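Local coordinates for surface glycan binding protein B (Bacteroides ovatus, PDB 6E57) that binds mixed-linkage beta-glucan, probably at the cell surface, helping a gut bacterium to use this cereal polysaccharide, at residues A[317-322]-A[355-360]; A[331-336]-A[415-420]; A[350-355]-A[365-370]; A[377-380]-A[386-389]. All blocks are in the same frame, centred on the assembly; numbering follows the deposited sequence.

All four contacts lie in the C-terminal beta-rich domain that holds the glycan. Contacts 2 and 3 are its core: every touching residue is buried, and the chemistry is methyl groups, a phenylalanine ring and one methionine sulfur over a tyrosine. Contacts 1 and 4 sit at the surface, with thinner packing and more polar atoms about them. Strand 349-356 serves contacts 1 and 3, and contact 2 uses its neighbour 412-419; D415 of contact 2 holds H317 and S355 of contact 1. Contacts 3 and 4 both join strands of two facing sheets, contact 4 at the margin. Contacts 1 and 2 also carry W322 and K331 of the glycan pocket.

Contact 1 (A[317-322]-A[355-360]); sequences HHYVSW and SIEPTA. With BGC (beta-D-glucopyranose), chain E; PO4 (phosphate ion), chain K.
In backbone register H317 lies nearest S355 and Y319 nearest E357, with CA of Y319 8.2 Å from CA of E357, too far for pairing. Strands 317-321 and 349-356 both pair antiparallel with 412-419, which runs between them. Past the strand, 357-360 closes a type I turn through A360 N and E357 O (3.0 Å). From the middle strand, D415 accepts from H317 ND1 and S355 OG, and Y413 OH meets E357 OE1. Directly across, the Y319 ring passes the E357 chain at about a right angle, its CE1 3.9 Å from E357 CB. E357 OE2 is gripped twice, by T359 N at 3.1 Å on its anti lone pair and by T359 OG1 from above the plane. The contact lies at the surface of the C-terminal domain, close to the glycan pocket. Y319 OH donates to O3 (2.7 Å) of a phosphate probably left by the crystallisation liquor, in the ring plane. W322, just after the strand, presents one indole face to a glucose, C2 above the ring centre. Replacing the indole by an alanine would probably deprive the sugar of this flat surface, and Y362 OH of its bond to W322 NE1. W322 O accepts from glucose O6 at 3.2 Å.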
loop_
_atom_site.group_PDB
_atom_site.type_symbol
_atom_site.label_atom_id
_atom_site.label_comp_id
_atom_site.label_asym_id
_atom_site.label_seq_id
_atom_site.Cartn_x
_atom_site.Cartn_y
_atom_site.Cartn_z
ATOM N N HIS A 317 -3.717 -32.989 16.685
ATOM C CA HIS A 317 -3.659 -33.386 15.276
ATOM C C HIS A 317 -4.897 -34.230 14.940
ATOM O O HIS A 317 -4.849 -35.464 14.984
ATOM C CB HIS A 317 -2.342 -34.123 14.995
ATOM C CG HIS A 317 -2.129 -34.469 13.560
ATOM N ND1 HIS A 317 -1.886 -33.507 12.595
ATOM C CD2 HIS A 317 -2.103 -35.659 12.923
ATOM C CE1 HIS A 317 -1.726 -34.092 11.425
ATOM N NE2 HIS A 317 -1.856 -35.413 11.599
ATOM N N HIS A 318 -5.996 -33.542 14.599
ATOM C CA HIS A 318 -7.328 -34.130 14.501
ATOM C C HIS A 318 -7.847 -34.085 13.056
ATOM O O HIS A 318 -8.131 -33.011 12.531
ATOM C CB HIS A 318 -8.281 -33.400 15.449
ATOM C CG HIS A 318 -9.639 -34.008 15.491
ATOM N ND1 HIS A 318 -9.969 -35.004 16.386
ATOM C CD2 HIS A 318 -10.738 -33.781 14.741
ATOM C CE1 HIS A 318 -11.221 -35.360 16.194
ATOM N NE2 HIS A 318 -11.714 -34.625 15.189
ATOM N N TYR A 319 -8.000 -35.266 12.440
ATOM C CA TYR A 319 -8.460 -35.391 11.060
ATOM C C TYR A 319 -9.946 -35.030 10.981
ATOM O O TYR A 319 -10.702 -35.303 11.918
ATOM C CB TYR A 319 -8.231 -36.805 10.516
ATOM C CG TYR A 319 -8.567 -36.951 9.052
ATOM C CD1 TYR A 319 -7.840 -36.272 8.086
ATOM C CD2 TYR A 319 -9.626 -37.737 8.626
ATOM C CE1 TYR A 319 -8.144 -36.381 6.739
ATOM C CE2 TYR A 319 -9.945 -37.856 7.281
ATOM C CZ TYR A 319 -9.202 -37.173 6.333
ATOM O OH TYR A 319 -9.499 -37.270 5.004
ATOM N N VAL A 320 -10.340 -34.438 9.846
ATOM C CA VAL A 320 -11.717 -34.029 9.574
ATOM C C VAL A 320 -12.141 -34.590 8.212
ATOM O O VAL A 320 -11.481 -34.341 7.209
ATOM C CB VAL A 320 -11.856 -32.495 9.595
ATOM C CG1 VAL A 320 -13.275 -32.056 9.267
ATOM C CG2 VAL A 320 -11.401 -31.903 10.919
ATOM N N SER A 321 -13.253 -35.333 8.190
ATOM C CA SER A 321 -13.843 -35.814 6.945
ATOM C C SER A 321 -15.341 -36.066 7.124
ATOM O O SER A 321 -15.750 -36.897 7.918
ATOM C CB SER A 321 -13.160 -37.047 6.444
ATOM O OG SER A 321 -13.885 -37.608 5.360
ATOM N N TRP A 322 -16.139 -35.358 6.324
ATOM C CA TRP A 322 -17.586 -35.482 6.342
ATOM C C TRP A 322 -18.044 -36.751 5.601
ATOM O O TRP A 322 -19.240 -36.988 5.476
ATOM C CB TRP A 322 -18.240 -34.213 5.778
ATOM C CG TRP A 322 -17.654 -33.692 4.501
ATOM C CD1 TRP A 322 -17.041 -34.410 3.516
ATOM C CD2 TRP A 322 -17.672 -32.328 4.048
ATOM N NE1 TRP A 322 -16.655 -33.584 2.496
ATOM C CE2 TRP A 322 -17.029 -32.300 2.793
ATOM C CE3 TRP A 322 -18.155 -31.127 4.580
ATOM C CZ2 TRP A 322 -16.861 -31.122 2.068
ATOM C CZ3 TRP A 322 -17.988 -29.963 3.863
ATOM C CH2 TRP A 322 -17.350 -29.963 2.623
ATOM N N SER A 355 -3.543 -28.474 8.568
ATOM C CA SER A 355 -2.593 -29.105 7.666
ATOM C C SER A 355 -3.326 -30.118 6.781
ATOM O O SER A 355 -4.363 -30.652 7.159
ATOM C CB SER A 355 -1.444 -29.739 8.415
ATOM O OG SER A 355 -1.904 -30.719 9.333
ATOM N N ILE A 356 -2.770 -30.353 5.590
ATOM C CA ILE A 356 -3.369 -31.248 4.620
ATOM C C ILE A 356 -3.059 -32.695 5.016
ATOM O O ILE A 356 -2.100 -32.964 5.751
ATOM C CB ILE A 356 -2.888 -30.932 3.188
ATOM C CG1 ILE A 356 -1.384 -31.154 3.007
ATOM C CG2 ILE A 356 -3.295 -29.525 2.782
ATOM C CD1 ILE A 356 -0.948 -31.223 1.563
ATOM N N GLU A 357 -3.910 -33.606 4.534
ATOM C CA GLU A 357 -3.599 -35.018 4.421
ATOM C C GLU A 357 -3.160 -35.276 2.982
ATOM O O GLU A 357 -3.990 -35.250 2.080
ATOM C CB GLU A 357 -4.815 -35.869 4.791
ATOM C CG GLU A 357 -4.604 -37.359 4.570
ATOM C CD GLU A 357 -3.265 -37.884 5.060
ATOM O OE1 GLU A 357 -3.023 -37.825 6.282
ATOM O OE2 GLU A 357 -2.459 -38.328 4.214
ATOM N N PRO A 358 -1.853 -35.489 2.709
ATOM C CA PRO A 358 -1.375 -35.707 1.338
ATOM C C PRO A 358 -2.127 -36.766 0.513
ATOM O O PRO A 358 -2.327 -36.567 -0.678
ATOM C CB PRO A 358 0.084 -36.132 1.561
ATOM C CG PRO A 358 0.482 -35.377 2.810
ATOM C CD PRO A 358 -0.753 -35.444 3.687
ATOM N N THR A 359 -2.552 -37.864 1.148
ATOM C CA THR A 359 -3.206 -38.981 0.448
ATOM C C THR A 359 -4.651 -38.630 0.070
ATOM O O THR A 359 -5.262 -39.333 -0.728
ATOM C CB THR A 359 -3.190 -40.264 1.288
ATOM O OG1 THR A 359 -3.915 -40.024 2.495
ATOM C CG2 THR A 359 -1.788 -40.730 1.613
ATOM N N ALA A 360 -5.192 -37.555 0.655
ATOM C CA ALA A 360 -6.571 -37.133 0.418
ATOM C C ALA A 360 -6.718 -36.542 -0.991
ATOM O O ALA A 360 -5.862 -35.807 -1.474
ATOM C CB ALA A 360 -7.007 -36.146 1.471
HETATM C C2 BGC E . -20.999 -32.066 2.058
HETATM C C3 BGC E . -20.714 -32.715 0.712
HETATM C C4 BGC E . -20.081 -34.083 0.901
HETATM C C5 BGC E . -20.983 -34.923 1.802
HETATM C C6 BGC E . -20.441 -36.331 2.006
HETATM C C1 BGC E . -21.783 -33.012 2.967
HETATM O O2 BGC E . -21.741 -30.858 1.847
HETATM O O3 BGC E . -19.828 -31.888 -0.033
HETATM O O4 BGC E . -19.881 -34.694 -0.381
HETATM O O5 BGC E . -21.124 -34.274 3.074
HETATM O O6 BGC E . -21.249 -37.003 2.980
HETATM P P PO4 K . -11.954 -40.581 4.447
HETATM O O1 PO4 K . -12.517 -40.713 3.050
HETATM O O2 PO4 K . -13.083 -40.602 5.450
HETATM O O3 PO4 K . -11.199 -39.279 4.577
HETATM O O4 PO4 K . -11.016 -41.739 4.707
#

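Contact 2 (A[331-336]-A[415-420]); sequences KTFGLI and DLVTVK
The F333 ring has V417 on one side, approaching obliquely: V417 CG2 lies 4.0 Å from F333 CZ and just as far from CE2. Elsewhere round it, W314 meets the phenyl group edge-to-face, and C407 of the facing sheet also packs on F333, so the ring is enclosed by protein. With CG anti to the backbone N (chi1 170°), the ring extends from the loop straight at the strand, and the two side chains come from opposite directions. I336 makes the second contact. It and V417 reach out tip to tip, I336 CD1 resting 3.6 Å from V417 CG1, while V417 CG2 is 4.0 Å from the same methyl. V417 is thus shared, its CG2 branch touching both ring and isoleucine. No hydrogen bond crosses, and the hold is purely apolar. I336 leans on L313 and W314 as well, and L350 packs against V417 from the neighbouring strand. Earlier in the loop, K331 NZ pairs with D326 and bonds a glucose O2. The result is a loop that leads from the glycan pocket and buries F333 and I336 against strand 412-419, in the core of the beta-rich C-terminal domain.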
loop_
_atom_site.group_PDB
_atom_site.type_symbol
_atom_site.label_atom_id
_atom_site.label_comp_id
_atom_site.label_asym_id
_atom_site.label_seq_id
_atom_site.Cartn_x
_atom_site.Cartn_y
_atom_site.Cartn_z
ATOM N N LYS A 331 -15.373 -37.055 12.044
ATOM C CA LYS A 331 -16.267 -36.538 11.014
ATOM C C LYS A 331 -16.189 -35.009 11.015
ATOM O O LYS A 331 -16.269 -34.373 9.958
ATOM C CB LYS A 331 -17.720 -36.977 11.203
ATOM C CG LYS A 331 -18.627 -36.555 10.054
ATOM C CD LYS A 331 -20.063 -36.989 10.175
ATOM C CE LYS A 331 -20.890 -36.559 8.983
ATOM N NZ LYS A 331 -22.256 -37.132 9.028
ATOM N N THR A 332 -16.056 -34.445 12.220
ATOM C CA THR A 332 -15.881 -33.020 12.440
ATOM C C THR A 332 -14.793 -32.802 13.494
ATOM O O THR A 332 -14.286 -33.757 14.084
ATOM C CB THR A 332 -17.186 -32.375 12.921
ATOM O OG1 THR A 332 -17.460 -32.875 14.232
ATOM C CG2 THR A 332 -18.357 -32.653 12.004
ATOM N N PHE A 333 -14.455 -31.532 13.722
ATOM C CA PHE A 333 -13.689 -31.119 14.882
ATOM C C PHE A 333 -14.641 -30.441 15.874
ATOM O O PHE A 333 -15.038 -29.303 15.660
ATOM C CB PHE A 333 -12.544 -30.187 14.472
ATOM C CG PHE A 333 -11.837 -29.520 15.625
ATOM C CD1 PHE A 333 -10.801 -30.159 16.285
ATOM C CD2 PHE A 333 -12.220 -28.263 16.064
ATOM C CE1 PHE A 333 -10.156 -29.554 17.352
ATOM C CE2 PHE A 333 -11.576 -27.658 17.131
ATOM C CZ PHE A 333 -10.542 -28.304 17.772
ATOM N N GLY A 334 -15.036 -31.179 16.922
ATOM C CA GLY A 334 -15.661 -30.613 18.124
ATOM C C GLY A 334 -14.586 -30.115 19.072
ATOM O O GLY A 334 -13.812 -29.232 18.721
ATOM N N LEU A 335 -14.549 -30.671 20.280
ATOM C CA LEU A 335 -13.346 -30.692 21.143
ATOM C C LEU A 335 -13.045 -29.334 21.797
ATOM O O LEU A 335 -12.236 -29.287 22.719
ATOM C CB LEU A 335 -12.140 -31.210 20.350
ATOM C CG LEU A 335 -12.244 -32.659 19.863
ATOM C CD1 LEU A 335 -10.921 -33.140 19.289
ATOM C CD2 LEU A 335 -12.695 -33.590 20.978
ATOM N N ILE A 336 -13.678 -28.244 21.354
ATOM C CA ILE A 336 -13.715 -27.024 22.158
ATOM C C ILE A 336 -15.150 -26.830 22.634
ATOM O O ILE A 336 -16.041 -26.570 21.830
ATOM C CB ILE A 336 -13.183 -25.795 21.397
ATOM C CG1 ILE A 336 -11.753 -26.011 20.898
ATOM C CG2 ILE A 336 -13.286 -24.550 22.269
ATOM C CD1 ILE A 336 -11.223 -24.873 20.062
ATOM N N ASP A 415 -4.712 -28.569 13.887
ATOM C CA ASP A 415 -3.478 -28.723 14.669
ATOM C C ASP A 415 -3.439 -27.743 15.852
ATOM O O ASP A 415 -2.819 -28.044 16.873
ATOM C CB ASP A 415 -2.240 -28.537 13.786
ATOM C CG ASP A 415 -2.089 -29.580 12.690
ATOM O OD1 ASP A 415 -2.370 -30.766 12.967
ATOM O OD2 ASP A 415 -1.682 -29.196 11.565
ATOM N N LEU A 416 -4.062 -26.566 15.703
ATOM C CA LEU A 416 -4.097 -25.550 16.762
ATOM C C LEU A 416 -5.333 -24.655 16.591
ATOM O O LEU A 416 -5.771 -24.383 15.475
ATOM C CB LEU A 416 -2.808 -24.723 16.693
ATOM C CG LEU A 416 -2.468 -23.911 17.944
ATOM C CD1 LEU A 416 -1.984 -24.818 19.064
ATOM C CD2 LEU A 416 -1.424 -22.850 17.635
ATOM N N VAL A 417 -5.899 -24.217 17.719
ATOM C CA VAL A 417 -6.921 -23.176 17.740
ATOM C C VAL A 417 -6.541 -22.170 18.830
ATOM O O VAL A 417 -6.353 -22.555 19.988
ATOM C CB VAL A 417 -8.333 -23.743 17.978
ATOM C CG1 VAL A 417 -9.384 -22.644 17.953
ATOM C CG2 VAL A 417 -8.682 -24.838 16.983
ATOM N N THR A 418 -6.430 -20.894 18.442
ATOM C CA THR A 418 -6.078 -19.811 19.354
ATOM C C THR A 418 -7.099 -18.677 19.231
ATOM O O THR A 418 -7.875 -18.632 18.282
ATOM C CB THR A 418 -4.660 -19.290 19.085
ATOM O OG1 THR A 418 -4.659 -18.566 17.854
ATOM C CG2 THR A 418 -3.627 -20.394 19.029
ATOM N N VAL A 419 -7.071 -17.769 20.211
ATOM C CA VAL A 419 -7.876 -16.549 20.213
ATOM C C VAL A 419 -7.030 -15.427 20.827
ATOM O O VAL A 419 -6.174 -15.700 21.668
ATOM C CB VAL A 419 -9.201 -16.755 20.974
ATOM C CG1 VAL A 419 -8.974 -17.111 22.436
ATOM C CG2 VAL A 419 -10.110 -15.543 20.857
ATOM N N LYS A 420 -7.269 -14.178 20.404
ATOM C CA LYS A 420 -6.574 -13.011 20.980
ATOM C C LYS A 420 -7.524 -11.809 21.053
ATOM O O LYS A 420 -8.216 -11.488 20.093
ATOM C CB LYS A 420 -5.307 -12.690 20.182
ATOM C CG LYS A 420 -5.503 -12.429 18.697
ATOM C CD LYS A 420 -4.192 -12.268 17.954
ATOM C CE LYS A 420 -4.364 -12.132 16.455
ATOM N NZ LYS A 420 -3.064 -12.216 15.744
#

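Contact 3 (A[350-355]-A[365-370]); sequences LKVVYS and MQLATG. With EDO (1,2-ethanediol), chain I.
Y354 and M365 cross at about a right angle, with the sulfur over one face of the ring. M365 SD is 4.0 Å from the Y354 ring centroid and 19° off the normal, displaced a little toward the rim: a Met-aromatic contact. The setting is beta-sandwich packing, in which strand 350-355 of one sheet faces strand 365-369 of the other, their axes 10.3 Å apart and their directions 140° from each other. No hydrogen bond joins the two strands; each is bonded to neighbours in its own sheet. The methionine chain turns at its last torsion (chi3 -66°), which carries CE off the ring and toward V352, where it lies 4.2 Å from V352 CG1. F381 meets the Y354 ring edge-to-face, so the tyrosine is held by more than the sulfur. Further along, the contact becomes wholly aliphatic. V352 and L367 point at each other tip to tip, whereas L350 and L367 cross obliquely. C407 and F405 of the strand beside 365-369 pack on this leucine too, as do Y387 and L389 from the sheet facing it. Q366, between M365 and L367, points the other way: its NE2 bonds A376 O and makes a weak bond to an ethanediol probably left by the crystallisation liquor. In the core itself, L367 CD2 touches two partners at once, L350 CD2 and V352 CG2, each 4.1 Å away.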
loop_
_atom_site.group_PDB
_atom_site.type_symbol
_atom_site.label_atom_id
_atom_site.label_comp_id
_atom_site.label_asym_id
_atom_site.label_seq_id
_atom_site.Cartn_x
_atom_site.Cartn_y
_atom_site.Cartn_z
ATOM N N LEU A 350 -10.324 -15.462 16.182
ATOM C CA LEU A 350 -10.087 -16.895 16.248
ATOM C C LEU A 350 -9.140 -17.270 15.104
ATOM O O LEU A 350 -9.250 -16.715 14.012
ATOM C CB LEU A 350 -11.421 -17.642 16.135
ATOM C CG LEU A 350 -11.368 -19.136 16.447
ATOM C CD1 LEU A 350 -11.273 -19.380 17.943
ATOM C CD2 LEU A 350 -12.583 -19.851 15.883
ATOM N N LYS A 351 -8.212 -18.194 15.386
ATOM C CA LYS A 351 -7.254 -18.710 14.410
ATOM C C LYS A 351 -7.278 -20.240 14.465
ATOM O O LYS A 351 -7.179 -20.811 15.537
ATOM C CB LYS A 351 -5.844 -18.192 14.709
ATOM C CG LYS A 351 -4.737 -18.740 13.813
ATOM C CD LYS A 351 -3.336 -18.376 14.269
ATOM C CE LYS A 351 -3.025 -16.900 14.123
ATOM N NZ LYS A 351 -1.665 -16.568 14.614
ATOM N N VAL A 352 -7.410 -20.879 13.300
ATOM C CA VAL A 352 -7.329 -22.330 13.174
ATOM C C VAL A 352 -6.123 -22.667 12.292
ATOM O O VAL A 352 -6.122 -22.328 11.105
ATOM C CB VAL A 352 -8.621 -22.922 12.582
ATOM C CG1 VAL A 352 -8.543 -24.439 12.481
ATOM C CG2 VAL A 352 -9.851 -22.500 13.369
ATOM N N VAL A 353 -5.109 -23.315 12.884
ATOM C CA VAL A 353 -3.955 -23.827 12.145
ATOM C C VAL A 353 -4.309 -25.227 11.631
ATOM O O VAL A 353 -4.594 -26.124 12.422
ATOM C CB VAL A 353 -2.676 -23.857 13.005
ATOM C CG1 VAL A 353 -1.470 -24.350 12.214
ATOM C CG2 VAL A 353 -2.383 -22.502 13.634
ATOM N N TYR A 354 -4.272 -25.393 10.305
ATOM C CA TYR A 354 -4.709 -26.617 9.639
ATOM C C TYR A 354 -3.563 -27.155 8.776
ATOM O O TYR A 354 -2.720 -26.392 8.321
ATOM C CB TYR A 354 -5.965 -26.355 8.802
ATOM C CG TYR A 354 -5.780 -25.342 7.699
ATOM C CD1 TYR A 354 -5.956 -23.986 7.932
ATOM C CD2 TYR A 354 -5.414 -25.734 6.420
ATOM C CE1 TYR A 354 -5.769 -23.049 6.928
ATOM C CE2 TYR A 354 -5.234 -24.811 5.403
ATOM C CZ TYR A 354 -5.408 -23.464 5.657
ATOM O OH TYR A 354 -5.228 -22.556 4.656
ATOM N N SER A 355 -3.543 -28.474 8.568
ATOM C CA SER A 355 -2.593 -29.105 7.666
ATOM C C SER A 355 -3.326 -30.118 6.781
ATOM O O SER A 355 -4.363 -30.652 7.159
ATOM C CB SER A 355 -1.444 -29.739 8.415
ATOM O OG SER A 355 -1.904 -30.719 9.333
ATOM N N MET A 365 -12.350 -26.954 3.919
ATOM C CA MET A 365 -12.722 -26.706 5.316
ATOM C C MET A 365 -13.732 -25.554 5.393
ATOM O O MET A 365 -13.820 -24.725 4.485
ATOM C CB MET A 365 -11.500 -26.361 6.174
ATOM C CG MET A 365 -10.963 -24.956 5.949
ATOM S SD MET A 365 -9.547 -24.558 7.010
ATOM C CE MET A 365 -10.319 -24.579 8.628
ATOM N N GLN A 366 -14.482 -25.521 6.499
ATOM C CA GLN A 366 -15.377 -24.414 6.837
ATOM C C GLN A 366 -15.548 -24.364 8.361
ATOM O O GLN A 366 -15.703 -25.400 9.008
ATOM C CB GLN A 366 -16.732 -24.571 6.138
ATOM C CG GLN A 366 -17.636 -23.349 6.276
ATOM C CD GLN A 366 -19.021 -23.541 5.700
ATOM O OE1 GLN A 366 -19.570 -24.638 5.702
ATOM N NE2 GLN A 366 -19.608 -22.457 5.219
ATOM N N LEU A 367 -15.497 -23.152 8.922
ATOM C CA LEU A 367 -15.854 -22.917 10.319
ATOM C C LEU A 367 -17.375 -22.769 10.398
ATOM O O LEU A 367 -17.962 -22.030 9.613
ATOM C CB LEU A 367 -15.153 -21.658 10.834
ATOM C CG LEU A 367 -13.727 -21.853 11.341
ATOM C CD1 LEU A 367 -12.820 -22.372 10.240
ATOM C CD2 LEU A 367 -13.183 -20.555 11.918
ATOM N N ALA A 368 -17.996 -23.479 11.344
ATOM C CA ALA A 368 -19.444 -23.535 11.435
ATOM C C ALA A 368 -19.885 -23.719 12.887
ATOM O O ALA A 368 -19.071 -23.971 13.776
ATOM C CB ALA A 368 -19.966 -24.653 10.570
ATOM N N THR A 369 -21.201 -23.598 13.092
ATOM C CA THR A 369 -21.843 -23.887 14.361
ATOM C C THR A 369 -22.084 -25.396 14.461
ATOM O O THR A 369 -21.792 -26.141 13.519
ATOM C CB THR A 369 -23.169 -23.131 14.497
ATOM O OG1 THR A 369 -24.082 -23.711 13.565
ATOM C CG2 THR A 369 -23.035 -21.645 14.245
ATOM N N GLY A 370 -22.646 -25.823 15.598
ATOM C CA GLY A 370 -23.039 -27.211 15.837
ATOM C C GLY A 370 -24.149 -27.673 14.905
ATOM O O GLY A 370 -24.318 -28.870 14.713
HETATM C C1 EDO I . -23.164 -22.340 3.553
HETATM O O1 EDO I . -22.272 -21.216 3.537
HETATM C C2 EDO I . -23.234 -22.933 4.960
HETATM O O2 EDO I . -24.299 -22.329 5.713
#

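Contact 4 (A[377-380]-A[386-389]); sequences SEME and EYTL
M379 offers its sulfur to the edge of the Y387 ring rather than to a face. M379 SD lies 5.3 Å from the centroid of Y387 and 88° from the ring normal, practically in the ring plane, a Met-aromatic contact in which the sulfur looks toward the C-H rim. Y387 CD2 is the ring atom touched, 4.1 Å from both M379 CE and M379 SD. The methionine and tyrosine side chains run alongside, pointing opposite ways. The methionine chain is extended from the backbone (chi1 175°) and bends only at the last torsion, which sets the methyl near the ring plane. At the far end of the ring, Y387 OH comes to 3.7 Å from S377 O, too long to bond. S377 turns its own hydroxyl inward on its segment, OG donating to E378 O at 3.0 Å from 28° out of the carbonyl plane. Y387 is also packed by L367 and A376, and M379 by Y354 and M365. Strand 379-380 is an outer strand of one sheet, and strand 385-390 pairs with 349-356 in the other: the contact joins the two layers at the margin of a beta sandwich.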
loop_
_atom_site.group_PDB
_atom_site.type_symbol
_atom_site.label_atom_id
_atom_site.label_comp_id
_atom_site.label_asym_id
_atom_site.label_seq_id
_atom_site.Cartn_x
_atom_site.Cartn_y
_atom_site.Cartn_z
ATOM N N SER A 377 -17.158 -18.529 4.603
ATOM C CA SER A 377 -17.202 -19.331 3.397
ATOM C C SER A 377 -16.439 -20.641 3.586
ATOM O O SER A 377 -15.436 -20.699 4.303
ATOM C CB SER A 377 -16.636 -18.593 2.223
ATOM O OG SER A 377 -16.844 -19.339 1.035
ATOM N N GLU A 378 -16.943 -21.675 2.911
ATOM C CA GLU A 378 -16.214 -22.898 2.608
ATOM C C GLU A 378 -14.946 -22.506 1.837
ATOM O O GLU A 378 -15.005 -21.660 0.942
ATOM C CB GLU A 378 -17.149 -23.811 1.808
ATOM C CG GLU A 378 -16.628 -25.211 1.544
ATOM C CD GLU A 378 -17.552 -26.050 0.668
ATOM O OE1 GLU A 378 -18.495 -25.473 0.072
ATOM O OE2 GLU A 378 -17.335 -27.276 0.577
ATOM N N MET A 379 -13.798 -23.085 2.209
ATOM C CA MET A 379 -12.534 -22.787 1.540
ATOM C C MET A 379 -11.900 -24.072 1.000
ATOM O O MET A 379 -11.792 -25.055 1.716
ATOM C CB MET A 379 -11.531 -22.120 2.482
ATOM C CG MET A 379 -10.171 -21.918 1.834
ATOM S SD MET A 379 -8.936 -21.252 2.960
ATOM C CE MET A 379 -8.603 -22.681 3.989
ATOM N N GLU A 380 -11.454 -24.009 -0.259
ATOM C CA GLU A 380 -10.669 -25.048 -0.916
ATOM C C GLU A 380 -9.193 -24.633 -0.882
ATOM O O GLU A 380 -8.873 -23.466 -1.114
ATOM C CB GLU A 380 -11.167 -25.241 -2.351
ATOM C CG GLU A 380 -10.690 -26.528 -2.999
ATOM C CD GLU A 380 -11.381 -26.884 -4.307
ATOM O OE1 GLU A 380 -12.107 -26.020 -4.855
ATOM O OE2 GLU A 380 -11.197 -28.033 -4.775
ATOM N N GLU A 386 -3.110 -21.059 8.017
ATOM C CA GLU A 386 -3.791 -20.539 9.183
ATOM C C GLU A 386 -5.043 -19.800 8.703
ATOM O O GLU A 386 -4.944 -18.921 7.860
ATOM C CB GLU A 386 -2.876 -19.587 9.960
ATOM C CG GLU A 386 -1.465 -20.114 10.162
ATOM C CD GLU A 386 -0.572 -19.263 11.052
ATOM O OE1 GLU A 386 -1.004 -18.156 11.449
ATOM O OE2 GLU A 386 0.559 -19.710 11.350
ATOM N N TYR A 387 -6.206 -20.181 9.240
ATOM C CA TYR A 387 -7.473 -19.498 8.976
ATOM C C TYR A 387 -7.797 -18.577 10.159
ATOM O O TYR A 387 -7.949 -19.056 11.280
ATOM C CB TYR A 387 -8.589 -20.525 8.760
ATOM C CG TYR A 387 -9.837 -19.971 8.125
ATOM C CD1 TYR A 387 -10.791 -19.303 8.872
ATOM C CD2 TYR A 387 -10.063 -20.118 6.767
ATOM C CE1 TYR A 387 -11.935 -18.785 8.286
ATOM C CE2 TYR A 387 -11.203 -19.610 6.165
ATOM C CZ TYR A 387 -12.143 -18.939 6.926
ATOM O OH TYR A 387 -13.267 -18.447 6.326
ATOM N N THR A 388 -7.891 -17.265 9.910
ATOM C CA THR A 388 -8.303 -16.310 10.946
ATOM C C THR A 388 -9.715 -15.796 10.637
ATOM O O THR A 388 -10.093 -15.644 9.486
ATOM C CB THR A 388 -7.297 -15.162 11.106
ATOM O OG1 THR A 388 -7.167 -14.489 9.857
ATOM C CG2 THR A 388 -5.933 -15.628 11.567
ATOM N N LEU A 389 -10.482 -15.544 11.701
ATOM C CA LEU A 389 -11.852 -15.073 11.621
ATOM C C LEU A 389 -12.159 -14.254 12.876
ATOM O O LEU A 389 -11.916 -14.713 13.995
ATOM C CB LEU A 389 -12.788 -16.280 11.520
ATOM C CG LEU A 389 -14.283 -15.961 11.511
ATOM C CD1 LEU A 389 -14.718 -15.423 10.154
ATOM C CD2 LEU A 389 -15.102 -17.187 11.887
#